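Local coordinates for A-type flavoprotein (Giardia intestinalis, PDB 2Q9U), which scavenges oxygen in the parasite, probably passing electrons from a bound FMN to a diiron centre where the gas is reduced, at residues 63-68 and 99-104; 77-82 and 103-108; 182-187 and 232-237; 254-259 and 305-310; 258-263 and 289-294. All blocks are in the same frame, centred on the assembly; numbering follows the deposited sequence.

Interaction 1: 63-68 and 99-104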
# COMPACT_ATOMS: atom_id res chain seq x y z
N GLU A 63 -28.85 -6.14 2.94
CA GLU A 63 -29.55 -7.44 2.96
C GLU A 63 -29.17 -8.26 4.17
O GLU A 63 -29.98 -8.99 4.73
CB GLU A 63 -29.28 -8.25 1.69
CG GLU A 63 -29.87 -7.62 0.39
CD GLU A 63 -31.41 -7.52 0.35
OE1 GLU A 63 -32.13 -8.23 1.10
OE2 GLU A 63 -31.92 -6.70 -0.47
N GLU A 64 -27.91 -8.14 4.57
CA GLU A 64 -27.48 -8.77 5.83
C GLU A 64 -28.22 -8.23 7.06
O GLU A 64 -28.72 -9.01 7.90
CB GLU A 64 -25.97 -8.64 5.99
CG GLU A 64 -25.42 -9.40 7.21
CD GLU A 64 -23.90 -9.27 7.41
OE1 GLU A 64 -23.17 -8.68 6.58
OE2 GLU A 64 -23.44 -9.76 8.46
N TRP A 65 -28.29 -6.91 7.16
CA TRP A 65 -29.02 -6.20 8.21
C TRP A 65 -30.51 -6.61 8.21
O TRP A 65 -31.10 -6.93 9.26
CB TRP A 65 -28.88 -4.71 7.94
CG TRP A 65 -29.68 -3.76 8.82
CD1 TRP A 65 -29.59 -3.62 10.19
CD2 TRP A 65 -30.64 -2.78 8.38
NE1 TRP A 65 -30.46 -2.64 10.61
CE2 TRP A 65 -31.11 -2.11 9.53
CE3 TRP A 65 -31.18 -2.44 7.13
CZ2 TRP A 65 -32.10 -1.10 9.47
CZ3 TRP A 65 -32.16 -1.43 7.07
CH2 TRP A 65 -32.60 -0.77 8.23
N LEU A 66 -31.12 -6.62 7.03
CA LEU A 66 -32.54 -6.99 6.94
C LEU A 66 -32.73 -8.46 7.36
O LEU A 66 -33.73 -8.78 8.03
CB LEU A 66 -33.06 -6.75 5.52
CG LEU A 66 -33.15 -5.26 5.13
CD1 LEU A 66 -33.42 -5.07 3.62
CD2 LEU A 66 -34.20 -4.52 5.99
N SER A 67 -31.76 -9.31 7.00
CA SER A 67 -31.80 -10.74 7.35
C SER A 67 -31.76 -10.94 8.86
O SER A 67 -32.52 -11.75 9.41
CB SER A 67 -30.69 -11.53 6.66
OG SER A 67 -30.95 -11.60 5.27
N ARG A 68 -30.86 -10.22 9.53
CA ARG A 68 -30.80 -10.25 10.99
C ARG A 68 -32.08 -9.75 11.66
O ARG A 68 -32.57 -10.37 12.60
CB ARG A 68 -29.59 -9.47 11.51
CG ARG A 68 -28.26 -10.06 11.05
CD ARG A 68 -27.14 -9.38 11.83
NE ARG A 68 -25.82 -9.70 11.29
CZ ARG A 68 -25.18 -10.84 11.53
NH1 ARG A 68 -25.76 -11.77 12.29
NH2 ARG A 68 -23.97 -11.04 11.01
N HIS A 99 -38.72 1.21 2.35
CA HIS A 99 -40.08 0.70 2.07
C HIS A 99 -40.33 -0.71 2.58
O HIS A 99 -41.48 -1.13 2.70
CB HIS A 99 -40.36 0.67 0.57
CG HIS A 99 -40.90 1.95 0.03
ND1 HIS A 99 -41.99 2.59 0.59
CD2 HIS A 99 -40.51 2.72 -1.01
CE1 HIS A 99 -42.25 3.69 -0.09
NE2 HIS A 99 -41.36 3.80 -1.06
N LYS A 100 -39.26 -1.45 2.88
CA LYS A 100 -39.41 -2.83 3.33
C LYS A 100 -40.05 -2.91 4.70
O LYS A 100 -40.64 -3.94 5.06
CB LYS A 100 -38.10 -3.60 3.26
CG LYS A 100 -37.57 -3.67 1.81
CD LYS A 100 -36.36 -4.54 1.67
CE LYS A 100 -35.87 -4.61 0.21
NZ LYS A 100 -34.65 -5.48 0.11
N PHE A 101 -39.94 -1.83 5.47
CA PHE A 101 -40.62 -1.73 6.74
C PHE A 101 -42.02 -1.16 6.48
O PHE A 101 -42.28 0.02 6.70
CB PHE A 101 -39.81 -0.86 7.71
CG PHE A 101 -38.41 -1.37 7.94
CD1 PHE A 101 -38.17 -2.39 8.87
CD2 PHE A 101 -37.34 -0.83 7.23
CE1 PHE A 101 -36.87 -2.87 9.09
CE2 PHE A 101 -36.03 -1.29 7.43
CZ PHE A 101 -35.79 -2.31 8.37
N THR A 102 -42.91 -2.04 6.01
CA THR A 102 -44.25 -1.64 5.51
C THR A 102 -45.04 -0.83 6.51
O THR A 102 -45.76 0.13 6.15
CB THR A 102 -45.15 -2.87 5.24
OG1 THR A 102 -44.35 -4.00 4.89
CG2 THR A 102 -46.11 -2.56 4.12
N ASN A 103 -44.95 -1.24 7.76
CA ASN A 103 -45.77 -0.64 8.80
C ASN A 103 -45.03 0.24 9.78
O ASN A 103 -45.63 0.69 10.76
CB ASN A 103 -46.55 -1.74 9.51
CG ASN A 103 -47.67 -2.29 8.65
OD1 ASN A 103 -48.52 -1.53 8.17
ND2 ASN A 103 -47.68 -3.59 8.46
N ALA A 104 -43.76 0.54 9.49
CA ALA A 104 -42.93 1.29 10.42
C ALA A 104 -43.09 2.79 10.31
O ALA A 104 -43.39 3.31 9.25
CB ALA A 104 -41.44 0.90 10.22
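A mostly apolar, buried contact with one salt bridge on its more exposed side joins helix 62-72 to the turn that leads into strand 105-108. Phe101 pushes the far end of its ring against the helix. Its CZ meets Trp65 CH2 at 3.5 Å, and Leu66 CD2 closes on the same CZ at 3.6 Å, so the ring tip is held by two neighbouring residues of one helical turn. The indole reaches the phenyl ring at the latter's edge; the two planes are inclined at 61°, an oblique pair. Trp65 has CG anti to the backbone N (chi1 174°), and its NE1 is hydrogen-bonded to Ser43 OG, which helps fix the rotation of the indole. Both segments belong to the beta-lactamase-like domain, where helix 62-72 packs beside the sheet that strand 105-108 enters; Leu94 and His97 of helix 94-97 also touch the helix. Phe101 starts a type I turn, closed by Ala104 N to Phe101 O at 3.2 Å. Lys100 stretches its extended chain across Leu66, CD lying 3.6 Å from Leu66 CD1. It ends in a salt bridge, Lys100 NZ to Glu63 OE2 at 3.0 Å; the glutamate chain, bent at chi2, meets it at about a right angle.

Interaction 2: 77-82 and 103-108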
# COMPACT_ATOMS: atom_id res chain seq x y z
N LYS A 77 -43.89 -6.27 10.66
CA LYS A 77 -44.28 -6.10 12.07
C LYS A 77 -43.43 -5.11 12.87
O LYS A 77 -43.76 -4.78 14.04
CB LYS A 77 -44.35 -7.45 12.78
CG LYS A 77 -45.64 -8.19 12.41
CD LYS A 77 -45.78 -9.53 13.14
CE LYS A 77 -46.57 -9.44 14.43
NZ LYS A 77 -46.97 -10.83 14.90
N ILE A 78 -42.37 -4.60 12.24
CA ILE A 78 -41.60 -3.52 12.85
C ILE A 78 -42.46 -2.25 12.89
O ILE A 78 -42.96 -1.80 11.84
CB ILE A 78 -40.27 -3.26 12.07
CG1 ILE A 78 -39.42 -4.56 12.01
CG2 ILE A 78 -39.49 -2.05 12.68
CD1 ILE A 78 -38.90 -5.07 13.39
N LYS A 79 -42.67 -1.72 14.10
CA LYS A 79 -43.46 -0.49 14.30
C LYS A 79 -42.63 0.80 14.24
O LYS A 79 -43.08 1.81 13.70
CB LYS A 79 -44.26 -0.55 15.62
CG LYS A 79 -44.96 0.80 16.04
CD LYS A 79 -46.08 1.19 15.03
CE LYS A 79 -46.71 2.56 15.35
NZ LYS A 79 -47.86 2.79 14.41
N TYR A 80 -41.43 0.77 14.82
CA TYR A 80 -40.55 1.94 14.86
C TYR A 80 -39.12 1.61 14.41
O TYR A 80 -38.55 0.55 14.77
CB TYR A 80 -40.47 2.56 16.27
CG TYR A 80 -41.81 3.05 16.79
CD1 TYR A 80 -42.45 4.15 16.20
CD2 TYR A 80 -42.43 2.42 17.87
CE1 TYR A 80 -43.70 4.60 16.68
CE2 TYR A 80 -43.66 2.87 18.36
CZ TYR A 80 -44.29 3.95 17.75
OH TYR A 80 -45.52 4.38 18.25
N VAL A 81 -38.57 2.51 13.61
CA VAL A 81 -37.12 2.52 13.33
C VAL A 81 -36.61 3.86 13.81
O VAL A 81 -36.97 4.92 13.28
CB VAL A 81 -36.81 2.33 11.84
CG1 VAL A 81 -35.28 2.29 11.62
CG2 VAL A 81 -37.46 1.05 11.32
N VAL A 82 -35.79 3.80 14.86
CA VAL A 82 -35.22 4.98 15.47
C VAL A 82 -33.87 5.27 14.83
O VAL A 82 -32.97 4.42 14.83
CB VAL A 82 -35.02 4.77 16.98
CG1 VAL A 82 -34.25 5.94 17.59
CG2 VAL A 82 -36.37 4.52 17.72
N ASN A 103 -44.95 -1.24 7.76
CA ASN A 103 -45.77 -0.64 8.80
C ASN A 103 -45.03 0.24 9.78
O ASN A 103 -45.63 0.69 10.76
CB ASN A 103 -46.55 -1.74 9.51
CG ASN A 103 -47.67 -2.29 8.65
OD1 ASN A 103 -48.52 -1.53 8.17
ND2 ASN A 103 -47.68 -3.59 8.46
N ALA A 104 -43.76 0.54 9.49
CA ALA A 104 -42.93 1.29 10.42
C ALA A 104 -43.09 2.79 10.31
O ALA A 104 -43.39 3.31 9.25
CB ALA A 104 -41.44 0.90 10.22
N THR A 105 -42.86 3.47 11.42
CA THR A 105 -42.70 4.91 11.49
C THR A 105 -41.23 5.18 11.85
O THR A 105 -40.69 4.56 12.76
CB THR A 105 -43.63 5.50 12.58
OG1 THR A 105 -45.00 5.26 12.21
CG2 THR A 105 -43.42 6.98 12.75
N PHE A 106 -40.62 6.11 11.12
CA PHE A 106 -39.23 6.50 11.34
C PHE A 106 -39.21 7.60 12.39
O PHE A 106 -39.90 8.61 12.25
CB PHE A 106 -38.56 6.91 10.01
CG PHE A 106 -38.27 5.74 9.14
CD1 PHE A 106 -37.06 5.04 9.27
CD2 PHE A 106 -39.22 5.28 8.23
CE1 PHE A 106 -36.80 3.91 8.49
CE2 PHE A 106 -38.98 4.15 7.46
CZ PHE A 106 -37.76 3.46 7.59
N VAL A 107 -38.45 7.36 13.46
CA VAL A 107 -38.47 8.21 14.65
C VAL A 107 -37.11 8.88 14.77
O VAL A 107 -36.09 8.21 14.87
CB VAL A 107 -38.69 7.37 15.94
CG1 VAL A 107 -38.68 8.26 17.17
CG2 VAL A 107 -39.98 6.55 15.87
N CYS A 108 -37.12 10.21 14.77
CA CYS A 108 -35.89 10.97 14.89
C CYS A 108 -36.20 12.42 15.16
O CYS A 108 -37.37 12.83 15.16
CB CYS A 108 -35.09 10.84 13.57
SG CYS A 108 -36.02 11.37 12.08
O HOH W 1 -42.89 -2.46 9.15
O HOH W 2 -46.17 2.90 12.09
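Phe106 and Val81 stand side by side on one face of the sheet, pointing the same way, while Tyr80, Thr105, Val82 and Val107 occupy the other. The phenyl ring has CG anti to its own carbonyl carbon (chi1 -74°), which lays the CD1-CE1 side against valine: Phe106 CE1 is 3.7 Å from Val81 CB. Val81 CG2, beside its backbone N, turns back to Ala104 CB at 4.1 Å. On the opposite face the tyrosine ring runs alongside Thr105. Tyr80 CD1 meets Val107 CG2 at 3.5 Å, the two side chains crossing obliquely. Lys79 CG lies over one face of that tyrosine ring, toward its rim. Val82 and Val107 cross obliquely too, CG2 of the former nearest CB of the latter.

The backbones pair in parallel. Thr105 N gives to Lys79 O (2.8 Å), Val81 N to Thr105 O (3.1 Å) and Val107 N to Val81 O (2.9 Å). All three are fairly straight at the hydrogen, but each donor sits above the carbonyl plane. Before the ladder starts, a water joins Ile78 O to Asn103 N; a second, held by Lys79 NZ, Asn103 O and Thr105 OG1, ties the lysine end to the other strand. Strands 52-54 and 127-129 flank the pair. With helix 94-97 between them, strands 80-82 and 105-108 form a beta-alpha-beta unit in one sheet of the metallo-beta-lactamase-like domain.

Interaction 3: 182-187 and 232-237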
# COMPACT_ATOMS: atom_id res chain seq x y z
N ARG A 182 -19.38 -8.82 21.21
CA ARG A 182 -20.23 -7.64 21.30
C ARG A 182 -19.92 -6.73 22.46
O ARG A 182 -20.36 -5.58 22.48
CB ARG A 182 -21.73 -8.01 21.28
CG ARG A 182 -22.12 -8.85 20.04
CD ARG A 182 -21.91 -8.09 18.68
NE ARG A 182 -21.91 -9.11 17.61
CZ ARG A 182 -20.99 -9.25 16.68
NH1 ARG A 182 -19.98 -8.37 16.54
NH2 ARG A 182 -21.14 -10.27 15.83
N TRP A 183 -19.16 -7.23 23.45
CA TRP A 183 -18.89 -6.46 24.65
C TRP A 183 -17.39 -6.24 24.87
O TRP A 183 -16.60 -7.15 24.64
CB TRP A 183 -19.41 -7.18 25.88
CG TRP A 183 -20.88 -7.43 25.92
CD1 TRP A 183 -21.51 -8.62 25.70
CD2 TRP A 183 -21.90 -6.49 26.26
NE1 TRP A 183 -22.87 -8.48 25.88
CE2 TRP A 183 -23.14 -7.18 26.24
CE3 TRP A 183 -21.89 -5.12 26.58
CZ2 TRP A 183 -24.37 -6.55 26.51
CZ3 TRP A 183 -23.12 -4.49 26.88
CH2 TRP A 183 -24.33 -5.21 26.83
N ALA A 184 -17.05 -5.07 25.40
CA ALA A 184 -15.66 -4.68 25.63
C ALA A 184 -14.95 -5.67 26.57
O ALA A 184 -13.79 -6.05 26.34
CB ALA A 184 -15.61 -3.24 26.20
N ASP A 185 -15.67 -6.11 27.60
CA ASP A 185 -15.13 -6.98 28.64
C ASP A 185 -14.79 -8.39 28.13
O ASP A 185 -13.98 -9.11 28.73
CB ASP A 185 -16.10 -7.03 29.84
CG ASP A 185 -17.50 -7.45 29.44
OD1 ASP A 185 -17.78 -8.66 29.41
OD2 ASP A 185 -18.34 -6.58 29.10
N GLU A 186 -15.40 -8.79 27.01
CA GLU A 186 -15.03 -10.03 26.34
C GLU A 186 -13.77 -9.94 25.49
O GLU A 186 -13.29 -10.96 25.00
CB GLU A 186 -16.18 -10.54 25.47
CG GLU A 186 -17.48 -10.74 26.27
CD GLU A 186 -18.67 -10.97 25.37
OE1 GLU A 186 -18.76 -10.33 24.30
OE2 GLU A 186 -19.53 -11.80 25.73
N CYS A 187 -13.24 -8.72 25.31
CA CYS A 187 -12.04 -8.47 24.53
C CYS A 187 -10.90 -8.15 25.48
O CYS A 187 -11.08 -8.26 26.69
CB CYS A 187 -12.30 -7.28 23.60
SG CYS A 187 -13.67 -7.57 22.48
N VAL A 232 -17.44 -2.52 19.91
CA VAL A 232 -18.03 -3.22 21.05
C VAL A 232 -18.80 -2.26 21.95
O VAL A 232 -18.60 -1.02 21.92
CB VAL A 232 -16.99 -4.03 21.89
CG1 VAL A 232 -16.37 -5.11 21.03
CG2 VAL A 232 -15.92 -3.12 22.47
N SER A 233 -19.70 -2.85 22.73
CA SER A 233 -20.53 -2.09 23.66
C SER A 233 -20.02 -2.27 25.09
O SER A 233 -19.10 -3.07 25.35
CB SER A 233 -21.99 -2.56 23.51
OG SER A 233 -22.47 -2.11 22.27
N TRP A 234 -20.60 -1.50 26.01
CA TRP A 234 -20.02 -1.28 27.32
C TRP A 234 -20.97 -1.64 28.46
O TRP A 234 -22.20 -1.32 28.42
CB TRP A 234 -19.62 0.21 27.47
CG TRP A 234 -18.68 0.70 26.42
CD1 TRP A 234 -19.01 1.31 25.21
CD2 TRP A 234 -17.25 0.63 26.46
NE1 TRP A 234 -17.85 1.59 24.51
CE2 TRP A 234 -16.77 1.19 25.25
CE3 TRP A 234 -16.33 0.13 27.39
CZ2 TRP A 234 -15.40 1.29 24.96
CZ3 TRP A 234 -14.95 0.22 27.09
CH2 TRP A 234 -14.51 0.80 25.89
N ARG A 235 -20.41 -2.27 29.47
CA ARG A 235 -21.10 -2.57 30.71
C ARG A 235 -20.07 -2.67 31.89
O ARG A 235 -18.93 -2.63 31.69
CB ARG A 235 -21.94 -3.84 30.57
CG ARG A 235 -21.09 -5.09 30.50
CD ARG A 235 -21.80 -6.32 30.06
NE ARG A 235 -20.95 -7.42 29.67
CZ ARG A 235 -21.38 -8.62 29.35
NH1 ARG A 235 -22.64 -8.91 29.40
NH2 ARG A 235 -20.56 -9.53 29.01
N GLY A 236 -20.57 -2.76 33.09
CA GLY A 236 -19.74 -2.85 34.26
C GLY A 236 -18.56 -1.92 34.40
O GLY A 236 -18.61 -0.79 34.02
N ASP A 237 -17.48 -2.46 34.92
CA ASP A 237 -16.24 -1.73 35.08
C ASP A 237 -15.71 -1.11 33.80
O ASP A 237 -15.24 0.01 33.83
CB ASP A 237 -15.13 -2.54 35.74
CG ASP A 237 -15.49 -3.03 37.14
OD1 ASP A 237 -16.23 -2.37 37.83
OD2 ASP A 237 -15.01 -4.05 37.52
O HOH W 3 -21.85 -4.05 20.48
O HOH W 4 -18.08 -4.02 28.88
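A single backbone bridge ties the loop before helix 189-204 to Ser233, just before the short, weakly bonded strand 234-235 at one end of a mixed sheet in the beta-lactamase-like part. Ser233 N gives to Arg182 O, and Ala184 N returns a bond to Ser233 O at 2.9 Å that runs nearly along the C=O axis. Beside this bridge Arg235 folds over Trp183, CG in the crowded position between backbone N and carbonyl carbon (chi1 72°) and the chain extended to NE. The guanidinium thus lies flat on the indole, planes 2° apart, a stacked cation-pi contact with Arg235 CZ 3.6 Å from the centroid of the Trp183 five-membered ring; CD makes a CH-pi contact with the six-membered ring. At the guanidinium's edge Asp185 is gripped side-on: Arg235 NE meets OD2 at 2.8 Å from above the carboxylate plane, NH2 meets OD1 at 2.9 Å on its syn lone pair, and both oxygens lie near the guanidinium plane. A water bridges Asp185 OD2 and Arg235 N.

Across the bridge Ala184 CB presses on one face of the Trp234 ring, 3.6 Å from CZ3, and the indole NE1 is satisfied by Phe173 O. Stacking fixes the guanidinium's plane and the paired oxygens its rotation. Two N-H donors and a water would probably keep Asp185 ionised; Glu186 OE2, 4.1 Å from Arg235 NH2, adds only a longer-range attraction.

Interaction 4: 254-259 and 305-310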
# COMPACT_ATOMS: atom_id res chain seq x y z
N HIS A 254 -6.73 14.77 29.66
CA HIS A 254 -6.45 13.45 29.06
C HIS A 254 -4.98 13.24 28.71
O HIS A 254 -4.59 12.18 28.17
CB HIS A 254 -7.32 13.23 27.80
CG HIS A 254 -7.09 14.26 26.74
ND1 HIS A 254 -7.36 15.60 26.93
CD2 HIS A 254 -6.57 14.16 25.49
CE1 HIS A 254 -7.03 16.28 25.84
NE2 HIS A 254 -6.55 15.42 24.95
N CYS A 255 -4.13 14.21 29.00
CA CYS A 255 -2.77 14.09 28.48
C CYS A 255 -1.82 13.21 29.33
O CYS A 255 -2.07 12.91 30.52
CB CYS A 255 -2.24 15.45 28.02
SG CYS A 255 -3.33 16.19 26.64
N GLN A 256 -0.76 12.73 28.69
CA GLN A 256 0.20 11.88 29.36
C GLN A 256 1.56 12.59 29.39
O GLN A 256 1.75 13.57 28.67
CB GLN A 256 0.32 10.54 28.64
CG GLN A 256 -0.99 9.76 28.49
CD GLN A 256 -1.43 9.07 29.77
OE1 GLN A 256 -0.85 9.28 30.85
NE2 GLN A 256 -2.45 8.22 29.65
N LYS A 257 2.47 12.10 30.23
CA LYS A 257 3.85 12.56 30.22
C LYS A 257 4.47 11.89 28.98
O LYS A 257 5.05 10.80 29.06
CB LYS A 257 4.58 12.13 31.50
CG LYS A 257 4.06 12.81 32.78
CD LYS A 257 4.90 12.36 33.99
CE LYS A 257 4.27 12.77 35.32
NZ LYS A 257 5.04 12.23 36.50
N LYS A 258 4.27 12.53 27.83
CA LYS A 258 4.48 11.88 26.53
C LYS A 258 4.80 12.99 25.53
O LYS A 258 4.14 14.03 25.50
CB LYS A 258 3.23 11.07 26.10
CG LYS A 258 3.29 10.49 24.63
CD LYS A 258 2.00 9.76 24.32
CE LYS A 258 1.88 9.36 22.84
NZ LYS A 258 0.62 8.51 22.73
N VAL A 259 5.85 12.74 24.74
CA VAL A 259 6.23 13.61 23.65
C VAL A 259 6.11 12.81 22.34
O VAL A 259 6.59 11.67 22.27
CB VAL A 259 7.68 14.10 23.82
CG1 VAL A 259 8.10 15.01 22.61
CG2 VAL A 259 7.82 14.87 25.13
N THR A 305 -0.91 12.59 19.08
CA THR A 305 -0.98 14.00 19.48
C THR A 305 -2.10 14.27 20.49
O THR A 305 -1.95 15.14 21.36
CB THR A 305 -1.11 14.96 18.26
OG1 THR A 305 -2.27 14.63 17.48
CG2 THR A 305 0.15 14.88 17.36
N TYR A 306 -3.23 13.58 20.33
CA TYR A 306 -4.30 13.53 21.32
C TYR A 306 -3.85 13.58 22.80
O TYR A 306 -4.27 14.41 23.53
CB TYR A 306 -5.21 12.33 21.04
CG TYR A 306 -6.27 12.01 22.08
CD1 TYR A 306 -7.43 12.69 22.13
CD2 TYR A 306 -6.11 10.97 22.96
CE1 TYR A 306 -8.40 12.38 23.06
CE2 TYR A 306 -7.04 10.66 23.89
CZ TYR A 306 -8.20 11.37 23.92
OH TYR A 306 -9.15 11.06 24.82
N ASP A 307 -2.94 12.69 23.16
CA ASP A 307 -2.62 12.47 24.56
C ASP A 307 -1.13 12.68 24.82
O ASP A 307 -0.57 12.14 25.78
CB ASP A 307 -3.03 11.06 24.99
CG ASP A 307 -2.20 9.98 24.33
OD1 ASP A 307 -1.41 10.31 23.42
OD2 ASP A 307 -2.34 8.80 24.71
N SER A 308 -0.49 13.48 23.97
CA SER A 308 0.87 13.96 24.24
C SER A 308 0.77 15.23 25.06
O SER A 308 -0.15 16.04 24.88
CB SER A 308 1.61 14.27 22.91
OG SER A 308 1.82 13.10 22.15
N GLY A 309 1.75 15.41 25.94
CA GLY A 309 1.90 16.63 26.73
C GLY A 309 2.68 17.66 25.94
O GLY A 309 2.62 18.84 26.26
N ALA A 310 3.36 17.22 24.89
CA ALA A 310 4.10 18.10 24.00
C ALA A 310 4.37 17.41 22.66
O ALA A 310 4.48 16.18 22.59
CB ALA A 310 5.45 18.54 24.63
O HOH W 5 -4.02 8.10 27.01
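Imidazole CD2 of His254 sits over the centre of one face of the Tyr306 ring, 3.5 Å above the plane. The rings are inclined at 45°, an oblique pair, while Cys255 SG lies over one face of the imidazole near its rim. His254 has CG in the crowded position between backbone N and carbonyl carbon (chi1 59°), and Tyr306 has CG anti to its N, which brings the groups together. Tyr306 OH is hydrogen-bonded to Glu245 OE2, and Trp249 meets both rings. The contact lies at the start of the parallel sheet of the flavodoxin-like fold: strand 258-263 begins here, and the turn after helix 298-306 leads into strand 310-314. Gln256 N gives to Asp307 O at 3.0 Å, and Gly309 N to Lys258 O at 2.8 Å, in the carbonyl plane. Ala310 N adds a weak bond to the same Lys258 oxygen. Gly309, without a side chain, packs tightly against Gln256 O. The extended Lys258 chain passes Ser308 and delivers NZ to the syn lone pair of Asp307 OD1 at 2.8 Å; His304 ND1 is a second partner of this ammonium. Asp307 OD2 accepts from a water (2.9 Å), which accepts from Gln256 NE2.

Interaction 5: 258-263 and 289-294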
# COMPACT_ATOMS: atom_id res chain seq x y z
N LYS A 258 4.27 12.53 27.83
CA LYS A 258 4.48 11.88 26.53
C LYS A 258 4.80 12.99 25.53
O LYS A 258 4.14 14.03 25.50
CB LYS A 258 3.23 11.07 26.10
CG LYS A 258 3.29 10.49 24.63
CD LYS A 258 2.00 9.76 24.32
CE LYS A 258 1.88 9.36 22.84
NZ LYS A 258 0.62 8.51 22.73
N VAL A 259 5.85 12.74 24.74
CA VAL A 259 6.23 13.61 23.65
C VAL A 259 6.11 12.81 22.34
O VAL A 259 6.59 11.67 22.27
CB VAL A 259 7.68 14.10 23.82
CG1 VAL A 259 8.10 15.01 22.61
CG2 VAL A 259 7.82 14.87 25.13
N THR A 260 5.42 13.38 21.36
CA THR A 260 5.38 12.79 19.99
C THR A 260 6.08 13.69 18.96
O THR A 260 5.80 14.90 18.93
CB THR A 260 3.94 12.52 19.53
OG1 THR A 260 3.32 11.62 20.44
CG2 THR A 260 3.90 11.90 18.07
N VAL A 261 6.96 13.11 18.13
CA VAL A 261 7.59 13.84 17.04
C VAL A 261 6.98 13.35 15.71
O VAL A 261 6.90 12.14 15.48
CB VAL A 261 9.12 13.68 17.01
CG1 VAL A 261 9.72 14.51 15.86
CG2 VAL A 261 9.70 14.14 18.34
N VAL A 262 6.48 14.27 14.91
CA VAL A 262 5.86 13.93 13.63
C VAL A 262 6.73 14.55 12.54
O VAL A 262 7.03 15.75 12.58
CB VAL A 262 4.41 14.48 13.52
CG1 VAL A 262 3.79 14.15 12.14
CG2 VAL A 262 3.53 13.90 14.66
N LEU A 263 7.17 13.75 11.58
CA LEU A 263 8.07 14.31 10.57
C LEU A 263 8.02 13.58 9.26
O LEU A 263 7.39 12.52 9.13
CB LEU A 263 9.54 14.33 11.07
CG LEU A 263 10.32 13.01 11.07
CD1 LEU A 263 11.84 13.24 11.00
CD2 LEU A 263 9.95 12.13 12.26
N VAL A 289 7.29 8.94 21.17
CA VAL A 289 6.82 8.26 19.96
C VAL A 289 7.34 9.08 18.78
O VAL A 289 7.22 10.30 18.75
CB VAL A 289 5.24 8.17 19.96
CG1 VAL A 289 4.69 7.64 18.62
CG2 VAL A 289 4.74 7.31 21.12
N LEU A 290 7.95 8.40 17.81
CA LEU A 290 8.34 9.03 16.56
C LEU A 290 7.45 8.51 15.45
O LEU A 290 7.34 7.29 15.27
CB LEU A 290 9.83 8.73 16.26
CG LEU A 290 10.43 9.29 14.94
CD1 LEU A 290 11.89 9.54 15.16
CD2 LEU A 290 10.24 8.35 13.74
N LEU A 291 6.84 9.43 14.71
CA LEU A 291 5.95 9.09 13.60
C LEU A 291 6.51 9.73 12.34
O LEU A 291 6.48 10.95 12.21
CB LEU A 291 4.53 9.65 13.86
CG LEU A 291 3.79 9.14 15.10
CD1 LEU A 291 2.39 9.75 15.12
CD2 LEU A 291 3.71 7.60 15.06
N GLU A 292 7.00 8.91 11.41
CA GLU A 292 7.46 9.44 10.13
C GLU A 292 6.44 9.14 9.04
O GLU A 292 5.98 8.00 8.92
CB GLU A 292 8.82 8.84 9.76
CG GLU A 292 9.51 9.55 8.59
CD GLU A 292 11.02 9.65 8.81
OE1 GLU A 292 11.44 9.84 9.98
OE2 GLU A 292 11.78 9.53 7.82
N MET A 293 6.10 10.16 8.25
CA MET A 293 4.90 10.06 7.41
C MET A 293 5.01 8.98 6.33
O MET A 293 3.99 8.44 5.93
CB MET A 293 4.48 11.41 6.82
CG MET A 293 4.11 12.47 7.89
SD MET A 293 2.87 11.89 9.09
CE MET A 293 1.36 11.72 8.17
N THR A 294 6.22 8.65 5.91
CA THR A 294 6.38 7.51 4.99
C THR A 294 6.03 6.13 5.59
O THR A 294 5.88 5.16 4.84
CB THR A 294 7.77 7.46 4.39
OG1 THR A 294 8.75 7.49 5.44
CG2 THR A 294 7.99 8.63 3.42
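Strands 258-263 and 289-292 run parallel with their axes 4.8 Å apart and 15° askew, laced by five backbone bonds from Val289 N to Val259 O at one end through Met293 N to Leu263 O (2.8 Å) at the other, all nearly along the C=O axes. Leu263 does most of the side-chain work. Its CG stands in the crowded position between backbone N and carbonyl carbon (chi1 76°), which brings CD2 to Leu290 CG at 3.9 Å and CG to Glu292 OE1 at 3.5 Å. That oxygen is bonded to His271 ND1. On the other face Thr260 CG2 touches Leu291 CD1 at 4.0 Å, and the twice-bent Met293 chain sets SD 3.9 Å from Val262 CG1. Leu263 lies close to Thr270, an FMN-binding residue. Helix 269-283 makes the beta-alpha-beta crossover of the flavodoxin-like fold and packs on Val261 and Leu290, helix 298-306 covers Thr260, Val262 and Met293, and strand 310-314 continues the sheet beyond 258-263.

In the fold
Interactions 1 and 2 belong to the beta-lactamase-like domain and share Asn103 and Ala104; Phe101 packs against both the helix of the first and the first strand of the second. Interaction 3, also in the beta-lactamase-like part, touches none of the others, though its nearest atoms come within about 6 Å of interaction 1. Interactions 4 and 5 lie in the flavodoxin-like half, share Lys258 and Val259, and are joined through Ser308 and Thr260. Interactions 2 and 5 rest on regular backbone ladders with mainly apolar side chains, 5 more thoroughly buried, 2 with waters at its partly exposed end. Interactions 1, 3 and 4 combine ring contacts with salt bridges, at partly exposed margins in 1 and 3; in 4 the lysine is buried and its carboxylate partner partly exposed.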